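PDB 6Q56: tRNA (adenine(22)-N(1))-methyltransferase from Bacillus subtilis, which catalyses the S-adenosyl-L-methionine-dependent methylation of adenosine 22 in tRNA, giving N(1)-methyladenosine. Local coordinates for residues A[20-25]-A[42-47]; A[4-9]-A[31-36]; A[203-208]-A[219-224]. The protein carries 2 engineered substitutions. All coordinates share one frame; numbering follows the deposited sequence.

Contact 1. Residues A[20-25]-A[42-47]; sequences GAVMAD and KASGAI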
loop_
_atom_site.group_PDB
_atom_site.type_symbol
_atom_site.label_atom_id
_atom_site.label_comp_id
_atom_site.label_asym_id
_atom_site.label_seq_id
_atom_site.Cartn_x
_atom_site.Cartn_y
_atom_site.Cartn_z
ATOM N N GLY A 20 -18.217 3.810 10.430
ATOM C CA GLY A 20 -19.408 3.207 9.865
ATOM C C GLY A 20 -19.207 2.664 8.473
ATOM O O GLY A 20 -20.151 2.265 7.803
ATOM N N ALA A 21 -17.965 2.646 8.025
ATOM C CA ALA A 21 -17.674 2.168 6.689
ATOM C C ALA A 21 -17.775 0.660 6.542
ATOM O O ALA A 21 -17.582 -0.088 7.487
ATOM C CB ALA A 21 -16.288 2.622 6.270
ATOM N N VAL A 22 -18.070 0.228 5.330
ATOM C CA VAL A 22 -18.103 -1.177 5.011
ATOM C C VAL A 22 -16.755 -1.334 4.340
ATOM O O VAL A 22 -16.479 -0.679 3.347
ATOM C CB VAL A 22 -19.220 -1.548 4.042
ATOM C CG1 VAL A 22 -19.040 -2.973 3.575
ATOM C CG2 VAL A 22 -20.566 -1.370 4.703
ATOM N N MET A 23 -15.906 -2.179 4.898
ATOM C CA MET A 23 -14.575 -2.366 4.365
ATOM C C MET A 23 -14.354 -3.729 3.766
ATOM O O MET A 23 -14.963 -4.706 4.170
ATOM C CB MET A 23 -13.568 -2.203 5.487
ATOM C CG MET A 23 -13.932 -3.035 6.695
ATOM S SD MET A 23 -12.553 -3.380 7.778
ATOM C CE MET A 23 -11.374 -3.976 6.582
ATOM N N ALA A 24 -13.453 -3.772 2.801
ATOM C CA ALA A 24 -13.080 -5.002 2.153
ATOM C C ALA A 24 -11.589 -5.141 2.334
ATOM O O ALA A 24 -10.824 -4.295 1.905
ATOM C CB ALA A 24 -13.445 -4.986 0.688
ATOM N N ASP A 25 -11.186 -6.218 2.981
ATOM C CA ASP A 25 -9.788 -6.494 3.217
ATOM C C ASP A 25 -9.371 -7.572 2.241
ATOM O O ASP A 25 -9.777 -8.715 2.356
ATOM C CB ASP A 25 -9.559 -6.944 4.655
ATOM C CG ASP A 25 -8.090 -7.036 5.012
ATOM O OD1 ASP A 25 -7.267 -6.446 4.298
ATOM O OD2 ASP A 25 -7.772 -7.692 6.012
ATOM N N LYS A 42 -15.325 0.283 14.096
ATOM C CA LYS A 42 -14.669 1.155 13.148
ATOM C C LYS A 42 -15.325 0.932 11.803
ATOM O O LYS A 42 -15.426 1.839 10.988
ATOM C CB LYS A 42 -13.185 0.839 13.062
ATOM C CG LYS A 42 -12.400 1.190 14.313
ATOM C CD LYS A 42 -10.907 1.225 14.039
ATOM C CE LYS A 42 -10.588 2.159 12.885
ATOM N NZ LYS A 42 -11.057 3.554 13.111
ATOM N N ALA A 43 -15.777 -0.292 11.583
ATOM C CA ALA A 43 -16.447 -0.656 10.346
ATOM C C ALA A 43 -17.812 -1.228 10.681
ATOM O O ALA A 43 -17.980 -1.873 11.703
ATOM C CB ALA A 43 -15.626 -1.668 9.573
ATOM N N SER A 44 -18.787 -0.974 9.824
ATOM C CA SER A 44 -20.142 -1.455 10.050
ATOM C C SER A 44 -20.262 -2.894 9.606
ATOM O O SER A 44 -20.962 -3.690 10.210
ATOM C CB SER A 44 -21.145 -0.592 9.296
ATOM O OG SER A 44 -20.853 -0.549 7.919
ATOM N N GLY A 45 -19.560 -3.204 8.532
ATOM C CA GLY A 45 -19.541 -4.536 7.974
ATOM C C GLY A 45 -18.238 -4.729 7.239
ATOM O O GLY A 45 -17.518 -3.762 7.015
ATOM N N ALA A 46 -17.929 -5.956 6.860
ATOM C CA ALA A 46 -16.687 -6.191 6.171
ATOM C C ALA A 46 -16.699 -7.422 5.300
ATOM O O ALA A 46 -17.483 -8.341 5.491
ATOM C CB ALA A 46 -15.560 -6.293 7.180
ATOM N N ILE A 47 -15.791 -7.411 4.342
ATOM C CA ILE A 47 -15.596 -8.500 3.423
ATOM C C ILE A 47 -14.128 -8.856 3.523
ATOM O O ILE A 47 -13.271 -7.988 3.463
ATOM C CB ILE A 47 -15.903 -8.092 1.983
ATOM C CG1 ILE A 47 -17.340 -7.590 1.866
ATOM C CG2 ILE A 47 -15.662 -9.257 1.044
ATOM C CD1 ILE A 47 -17.676 -7.045 0.503
#

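Contact 2. Residues A[4-9]-A[31-36]; sequences LKLSKR and AYLPSY. Engineered in segment 31-36: Ser35 (natural residue Cys).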
loop_
_atom_site.group_PDB
_atom_site.type_symbol
_atom_site.label_atom_id
_atom_site.label_comp_id
_atom_site.label_asym_id
_atom_site.label_seq_id
_atom_site.Cartn_x
_atom_site.Cartn_y
_atom_site.Cartn_z
ATOM N N LEU A 4 -9.032 -8.771 19.972
ATOM C CA LEU A 4 -8.000 -9.166 19.035
ATOM C C LEU A 4 -6.956 -8.084 19.025
ATOM O O LEU A 4 -7.279 -6.911 19.125
ATOM C CB LEU A 4 -8.561 -9.313 17.625
ATOM C CG LEU A 4 -9.396 -10.547 17.325
ATOM C CD1 LEU A 4 -9.973 -10.444 15.930
ATOM C CD2 LEU A 4 -8.562 -11.805 17.462
ATOM N N LYS A 5 -5.699 -8.470 18.896
ATOM C CA LYS A 5 -4.630 -7.495 18.851
ATOM C C LYS A 5 -4.056 -7.473 17.454
ATOM O O LYS A 5 -3.924 -8.498 16.808
ATOM C CB LYS A 5 -3.543 -7.811 19.871
ATOM C CG LYS A 5 -3.967 -7.586 21.310
ATOM C CD LYS A 5 -4.514 -6.187 21.523
ATOM C CE LYS A 5 -4.895 -5.955 22.976
ATOM N NZ LYS A 5 -5.782 -7.025 23.494
ATOM N N LEU A 6 -3.716 -6.288 16.985
ATOM C CA LEU A 6 -3.157 -6.144 15.664
ATOM C C LEU A 6 -1.742 -5.640 15.766
ATOM O O LEU A 6 -1.349 -5.075 16.772
ATOM C CB LEU A 6 -3.957 -5.138 14.854
ATOM C CG LEU A 6 -5.324 -5.536 14.315
ATOM C CD1 LEU A 6 -5.952 -4.330 13.649
ATOM C CD2 LEU A 6 -5.199 -6.686 13.339
ATOM N N SER A 7 -0.990 -5.832 14.699
ATOM C CA SER A 7 0.374 -5.359 14.629
ATOM C C SER A 7 0.330 -3.865 14.387
ATOM O O SER A 7 -0.680 -3.336 13.944
ATOM C CB SER A 7 1.118 -6.035 13.483
ATOM O OG SER A 7 0.488 -5.785 12.251
ATOM N N LYS A 8 1.427 -3.188 14.681
ATOM C CA LYS A 8 1.512 -1.758 14.470
ATOM C C LYS A 8 1.106 -1.467 13.041
ATOM O O LYS A 8 0.367 -0.538 12.759
ATOM C CB LYS A 8 2.941 -1.267 14.702
ATOM C CG LYS A 8 3.283 -0.990 16.153
ATOM C CD LYS A 8 4.722 -0.528 16.311
ATOM C CE LYS A 8 5.046 -0.120 17.739
ATOM N NZ LYS A 8 4.784 1.323 17.994
ATOM N N ARG A 9 1.620 -2.292 12.147
ATOM C CA ARG A 9 1.364 -2.163 10.722
ATOM C C ARG A 9 -0.122 -2.141 10.373
ATOM O O ARG A 9 -0.585 -1.216 9.732
ATOM C CB ARG A 9 2.063 -3.288 9.968
ATOM C CG ARG A 9 2.060 -3.151 8.471
ATOM C CD ARG A 9 3.023 -4.155 7.879
ATOM N NE ARG A 9 2.887 -5.450 8.523
ATOM C CZ ARG A 9 1.997 -6.361 8.169
ATOM N NH1 ARG A 9 1.166 -6.129 7.173
ATOM N NH2 ARG A 9 1.943 -7.510 8.808
ATOM N N ALA A 31 -8.373 -12.628 8.638
ATOM C CA ALA A 31 -9.544 -11.793 8.815
ATOM C C ALA A 31 -9.472 -11.060 10.141
ATOM O O ALA A 31 -10.483 -10.631 10.668
ATOM C CB ALA A 31 -10.805 -12.631 8.746
ATOM N N TYR A 32 -8.267 -10.923 10.673
ATOM C CA TYR A 32 -8.070 -10.243 11.940
ATOM C C TYR A 32 -8.407 -8.766 11.827
ATOM O O TYR A 32 -9.173 -8.240 12.612
ATOM C CB TYR A 32 -6.633 -10.405 12.429
ATOM C CG TYR A 32 -6.287 -11.796 12.899
ATOM C CD1 TYR A 32 -7.206 -12.562 13.583
ATOM C CD2 TYR A 32 -5.032 -12.331 12.678
ATOM C CE1 TYR A 32 -6.893 -13.831 14.017
ATOM C CE2 TYR A 32 -4.710 -13.595 13.111
ATOM C CZ TYR A 32 -5.645 -14.340 13.782
ATOM O OH TYR A 32 -5.335 -15.596 14.216
ATOM N N LEU A 33 -7.826 -8.107 10.839
ATOM C CA LEU A 33 -8.052 -6.691 10.628
ATOM C C LEU A 33 -9.540 -6.390 10.541
ATOM O O LEU A 33 -10.048 -5.561 11.283
ATOM C CB LEU A 33 -7.340 -6.216 9.366
ATOM C CG LEU A 33 -7.713 -4.836 8.843
ATOM C CD1 LEU A 33 -7.369 -3.760 9.848
ATOM C CD2 LEU A 33 -7.016 -4.567 7.531
ATOM N N PRO A 34 -10.254 -7.072 9.656
ATOM C CA PRO A 34 -11.692 -6.827 9.527
ATOM C C PRO A 34 -12.462 -7.186 10.792
ATOM O O PRO A 34 -13.408 -6.498 11.137
ATOM C CB PRO A 34 -12.114 -7.711 8.346
ATOM C CG PRO A 34 -10.926 -8.518 7.971
ATOM C CD PRO A 34 -9.724 -7.833 8.520
ATOM N N SER A 35 -12.060 -8.243 11.478
ATOM C CA SER A 35 -12.737 -8.635 12.702
ATOM C C SER A 35 -12.532 -7.533 13.721
ATOM O O SER A 35 -13.443 -7.130 14.425
ATOM C CB SER A 35 -12.172 -9.948 13.233
ATOM O OG SER A 35 -12.597 -11.055 12.467
ATOM N N TYR A 36 -11.302 -7.054 13.771
ATOM C CA TYR A 36 -10.910 -5.992 14.681
ATOM C C TYR A 36 -11.671 -4.709 14.391
ATOM O O TYR A 36 -12.080 -4.013 15.306
ATOM C CB TYR A 36 -9.406 -5.740 14.571
ATOM C CG TYR A 36 -8.904 -4.538 15.327
ATOM C CD1 TYR A 36 -9.034 -3.268 14.805
ATOM C CD2 TYR A 36 -8.288 -4.677 16.552
ATOM C CE1 TYR A 36 -8.569 -2.168 15.485
ATOM C CE2 TYR A 36 -7.819 -3.583 17.239
ATOM C CZ TYR A 36 -7.962 -2.333 16.701
ATOM O OH TYR A 36 -7.504 -1.245 17.385
#

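Contact 3. Residues A[203-208]-A[219-224]; sequences SIYEQI and QKLKEL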
loop_
_atom_site.group_PDB
_atom_site.type_symbol
_atom_site.label_atom_id
_atom_site.label_comp_id
_atom_site.label_asym_id
_atom_site.label_seq_id
_atom_site.Cartn_x
_atom_site.Cartn_y
_atom_site.Cartn_z
ATOM N N SER A 203 26.348 1.960 -4.999
ATOM C CA SER A 203 27.189 0.778 -5.073
ATOM C C SER A 203 27.001 0.059 -6.395
ATOM O O SER A 203 27.943 -0.486 -6.949
ATOM C CB SER A 203 26.894 -0.162 -3.905
ATOM O OG SER A 203 27.187 0.460 -2.668
ATOM N N ILE A 204 25.783 0.046 -6.900
ATOM C CA ILE A 204 25.532 -0.612 -8.159
ATOM C C ILE A 204 26.088 0.250 -9.284
ATOM O O ILE A 204 26.572 -0.260 -10.285
ATOM C CB ILE A 204 24.038 -0.878 -8.373
ATOM C CG1 ILE A 204 23.523 -1.840 -7.315
ATOM C CG2 ILE A 204 23.798 -1.468 -9.745
ATOM C CD1 ILE A 204 22.051 -2.148 -7.443
ATOM N N TYR A 205 26.037 1.561 -9.091
ATOM C CA TYR A 205 26.527 2.506 -10.081
ATOM C C TYR A 205 28.020 2.340 -10.257
ATOM O O TYR A 205 28.514 2.217 -11.366
ATOM C CB TYR A 205 26.215 3.934 -9.652
ATOM C CG TYR A 205 26.690 4.991 -10.606
ATOM C CD1 TYR A 205 25.935 5.353 -11.706
ATOM C CD2 TYR A 205 27.893 5.636 -10.399
ATOM C CE1 TYR A 205 26.367 6.327 -12.575
ATOM C CE2 TYR A 205 28.331 6.608 -11.264
ATOM C CZ TYR A 205 27.566 6.950 -12.346
ATOM O OH TYR A 205 28.014 7.915 -13.194
ATOM N N GLU A 206 28.731 2.334 -9.141
ATOM C CA GLU A 206 30.173 2.170 -9.154
ATOM C C GLU A 206 30.528 0.763 -9.596
ATOM O O GLU A 206 31.548 0.540 -10.218
ATOM C CB GLU A 206 30.753 2.459 -7.775
ATOM C CG GLU A 206 30.592 3.904 -7.351
ATOM C CD GLU A 206 31.133 4.157 -5.969
ATOM O OE1 GLU A 206 31.920 3.323 -5.495
ATOM O OE2 GLU A 206 30.774 5.183 -5.362
ATOM N N GLN A 207 29.669 -0.185 -9.261
ATOM C CA GLN A 207 29.886 -1.574 -9.627
ATOM C C GLN A 207 29.794 -1.726 -11.141
ATOM O O GLN A 207 30.616 -2.394 -11.756
ATOM C CB GLN A 207 28.870 -2.464 -8.914
ATOM C CG GLN A 207 28.783 -3.898 -9.387
ATOM C CD GLN A 207 27.667 -4.644 -8.693
ATOM O OE1 GLN A 207 27.648 -4.745 -7.469
ATOM N NE2 GLN A 207 26.723 -5.155 -9.466
ATOM N N ILE A 208 28.793 -1.098 -11.739
ATOM C CA ILE A 208 28.622 -1.171 -13.180
ATOM C C ILE A 208 29.652 -0.278 -13.860
ATOM O O ILE A 208 30.009 -0.495 -15.007
ATOM C CB ILE A 208 27.202 -0.770 -13.597
ATOM C CG1 ILE A 208 26.209 -1.831 -13.126
ATOM C CG2 ILE A 208 27.107 -0.595 -15.103
ATOM C CD1 ILE A 208 24.777 -1.545 -13.503
ATOM N N GLN A 219 23.498 2.684 -20.206
ATOM C CA GLN A 219 22.079 2.948 -20.034
ATOM C C GLN A 219 21.706 2.636 -18.591
ATOM O O GLN A 219 20.955 3.373 -17.972
ATOM C CB GLN A 219 21.225 2.137 -21.001
ATOM C CG GLN A 219 20.705 2.942 -22.179
ATOM C CD GLN A 219 19.927 4.171 -21.737
ATOM O OE1 GLN A 219 20.100 5.257 -22.282
ATOM N NE2 GLN A 219 19.078 4.002 -20.729
ATOM N N LYS A 220 22.249 1.543 -18.067
ATOM C CA LYS A 220 21.982 1.130 -16.695
ATOM C C LYS A 220 22.514 2.162 -15.721
ATOM O O LYS A 220 21.957 2.360 -14.653
ATOM C CB LYS A 220 22.620 -0.225 -16.400
ATOM C CG LYS A 220 21.918 -1.413 -17.035
ATOM C CD LYS A 220 22.689 -2.701 -16.787
ATOM C CE LYS A 220 21.948 -3.924 -17.301
ATOM N NZ LYS A 220 21.568 -3.799 -18.732
ATOM N N LEU A 221 23.597 2.824 -16.097
ATOM C CA LEU A 221 24.189 3.835 -15.248
ATOM C C LEU A 221 23.356 5.108 -15.260
ATOM O O LEU A 221 23.163 5.735 -14.230
ATOM C CB LEU A 221 25.614 4.128 -15.689
ATOM C CG LEU A 221 26.628 3.023 -15.390
ATOM C CD1 LEU A 221 27.784 3.090 -16.367
ATOM C CD2 LEU A 221 27.124 3.092 -13.957
ATOM N N LYS A 222 22.857 5.477 -16.429
ATOM C CA LYS A 222 22.042 6.670 -16.562
ATOM C C LYS A 222 20.850 6.617 -15.619
ATOM O O LYS A 222 20.486 7.611 -15.011
ATOM C CB LYS A 222 21.549 6.848 -17.998
ATOM C CG LYS A 222 20.707 8.099 -18.182
ATOM C CD LYS A 222 20.131 8.238 -19.580
ATOM C CE LYS A 222 19.099 9.356 -19.630
ATOM N NZ LYS A 222 18.562 9.591 -20.997
ATOM N N GLU A 223 20.246 5.445 -15.506
ATOM C CA GLU A 223 19.084 5.269 -14.650
ATOM C C GLU A 223 19.451 5.286 -13.183
ATOM O O GLU A 223 18.697 5.781 -12.367
ATOM C CB GLU A 223 18.364 3.986 -15.004
ATOM C CG GLU A 223 17.838 3.986 -16.420
ATOM C CD GLU A 223 17.176 2.684 -16.792
ATOM O OE1 GLU A 223 17.450 1.675 -16.127
ATOM O OE2 GLU A 223 16.384 2.674 -17.744
ATOM N N LEU A 224 20.614 4.750 -12.851
ATOM C CA LEU A 224 21.067 4.747 -11.474
ATOM C C LEU A 224 21.329 6.183 -11.065
ATOM O O LEU A 224 20.955 6.609 -9.984
ATOM C CB LEU A 224 22.322 3.899 -11.321
ATOM C CG LEU A 224 22.096 2.408 -11.526
ATOM C CD1 LEU A 224 23.405 1.651 -11.624
ATOM C CD2 LEU A 224 21.250 1.870 -10.398
#

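Contact 1. Residues A[20-25]-A[42-47]
Met23 and Ile47 are joined by a backbone bond in a parallel strand pair, 21-25 beside 45-47, whose axes approach to 4.6 Å at an angle of 19°. Met23 N donates to Gly45 O, Ile47 N to Met23 O at 2.8 Å, and Asp25 N to Ile47 O at 2.8 Å. Ala46 CA adds a CA-H...O contact to Met23 O.

At the start of the pair, Ser44 N donates to Ala21 O. Ser44 OG, held between its own N and carbonyl carbon (chi1 56°), donates to Gly20 O over 2.9 Å from well above that carbonyl plane. Val22 CG2 lies 3.3 Å from the same Ser44 OG. An alanine here would probably leave Gly20 O without this hydroxyl donor and Val22 CG2 without its OG neighbour.

Among apolar groups, Met23 CG lies 3.6 Å from Ala43 CB and 3.7 Å from Ala46 CB, bridging both methyls on one face. On the other face Ala24 CB meets Ile47 CB at 4.2 Å.

Helix 32-39 packs on the Met23 face through Ala37, completing a beta-alpha-beta unit of the Rossmann-like sheet; strand 90-96 bonds to the far edge of strand 21-26.

Contact 2. Residues A[4-9]-A[31-36]
Leu6 and Tyr36 meet through a CH-pi contact: Leu6 CD1 lies 3.5 Å from the centroid of the Tyr36 ring, 19° off the normal and shifted toward the rim, where CG is its nearest ring atom at 3.4 Å. That CG stands anti to the backbone N of Tyr36 (chi1 172°), beside the carbonyl carbon. Leu4 O approaches the same ring differently, lying in its plane at the edge, 3.6 Å from Tyr36 CD2. One leucine methyl therefore rests on a face while a backbone oxygen borders the rim.

The remaining apolar contacts divide the two leucines between different parts of the helix. Leu6 CD1 also reaches Leu33 CD1 at 4.1 Å, and its other methyl, CD2, comes down on the backbone beside Leu33 N and on Tyr32 CB. Leu4 sends CD1 to Ser35 CB at 3.5 Å, whereas its CD2 approaches Tyr32 CD1 at 4.2 Å, the two side chains crossing at about a right angle.

The two segments share no hydrogen bond. Within 31-36, Ser35, an engineered replacement of cysteine, donates from OG to Ala31 O over 2.8 Å; Ser35 N reaches the same oxygen from the opposite face of its plane, so two donors grip one carbonyl.

Thus the extended residues before helix 8-14 lie across the first turns of helix 32-39. Tyr36 OH bonds to Gln11 of helix 8-14, Leu33 packs on Val13 and Ala14 of that helix, and Tyr32 touches Gln62 of helix 53-65.

Contact 3. Residues A[203-208]-A[219-224]
Leu221 drives its CD2 methyl over one face of the Tyr205 ring, 3.8 Å from the centroid and 28° off the normal, in a CH-pi contact. The methyl is offset toward the rim, and Tyr205 CD1 is its nearest ring atom at 3.4 Å. The two side chains cross at about a right angle, while Leu221 O lies in the ring plane at the edge, 3.7 Å from Tyr205 CE1. Tyr205 CG stands anti to its backbone N (chi1 180°), beside the carbonyl carbon.

Ile208 is placed between Leu221 and Lys220 by its two branches. CG2 meets Leu221 CG at 3.7 Å, the side chains sliding past each other in opposite directions. CD1 touches the aliphatic Lys220 CB at 3.8 Å and also reaches Leu224 CD1. That leucine methyl extends further, to Tyr205 CA at 3.6 Å and to Ile204 CG2 at 3.7 Å.

The local axes pass 9.5 Å apart at 157°, an antiparallel helical hairpin held at this level by apolar groups. It belongs to the long helices 188-210 and 215-234; beyond the two segments Tyr205 packs on Met228 and Leu224 on Thr201, extending the interface toward the base of the hairpin.

Overall arrangement
Contacts 1 and 2 are neighbours, their centres 13 Å apart, and their segments alternate along the chain: 4-9, 20-25, 31-36, 42-47. Helix 32-39 connects the two strands of contact 1 and supplies one side of contact 2; Pro34 CB touches Ala46 CB at 3.9 Å, joining the two packing layers. Together they build one side of the Rossmann-like methyltransferase domain, whose seven-stranded sheet runs in the order 3-2-1-4-5-7-6. Contact 3 comes later in the chain and lies on the opposite side of its centre, about 46 Å from contact 1 and 41 Å from contact 2 between centres. The enzyme thus combines a compact sheet-and-helix domain with a projecting C-terminal helical hairpin.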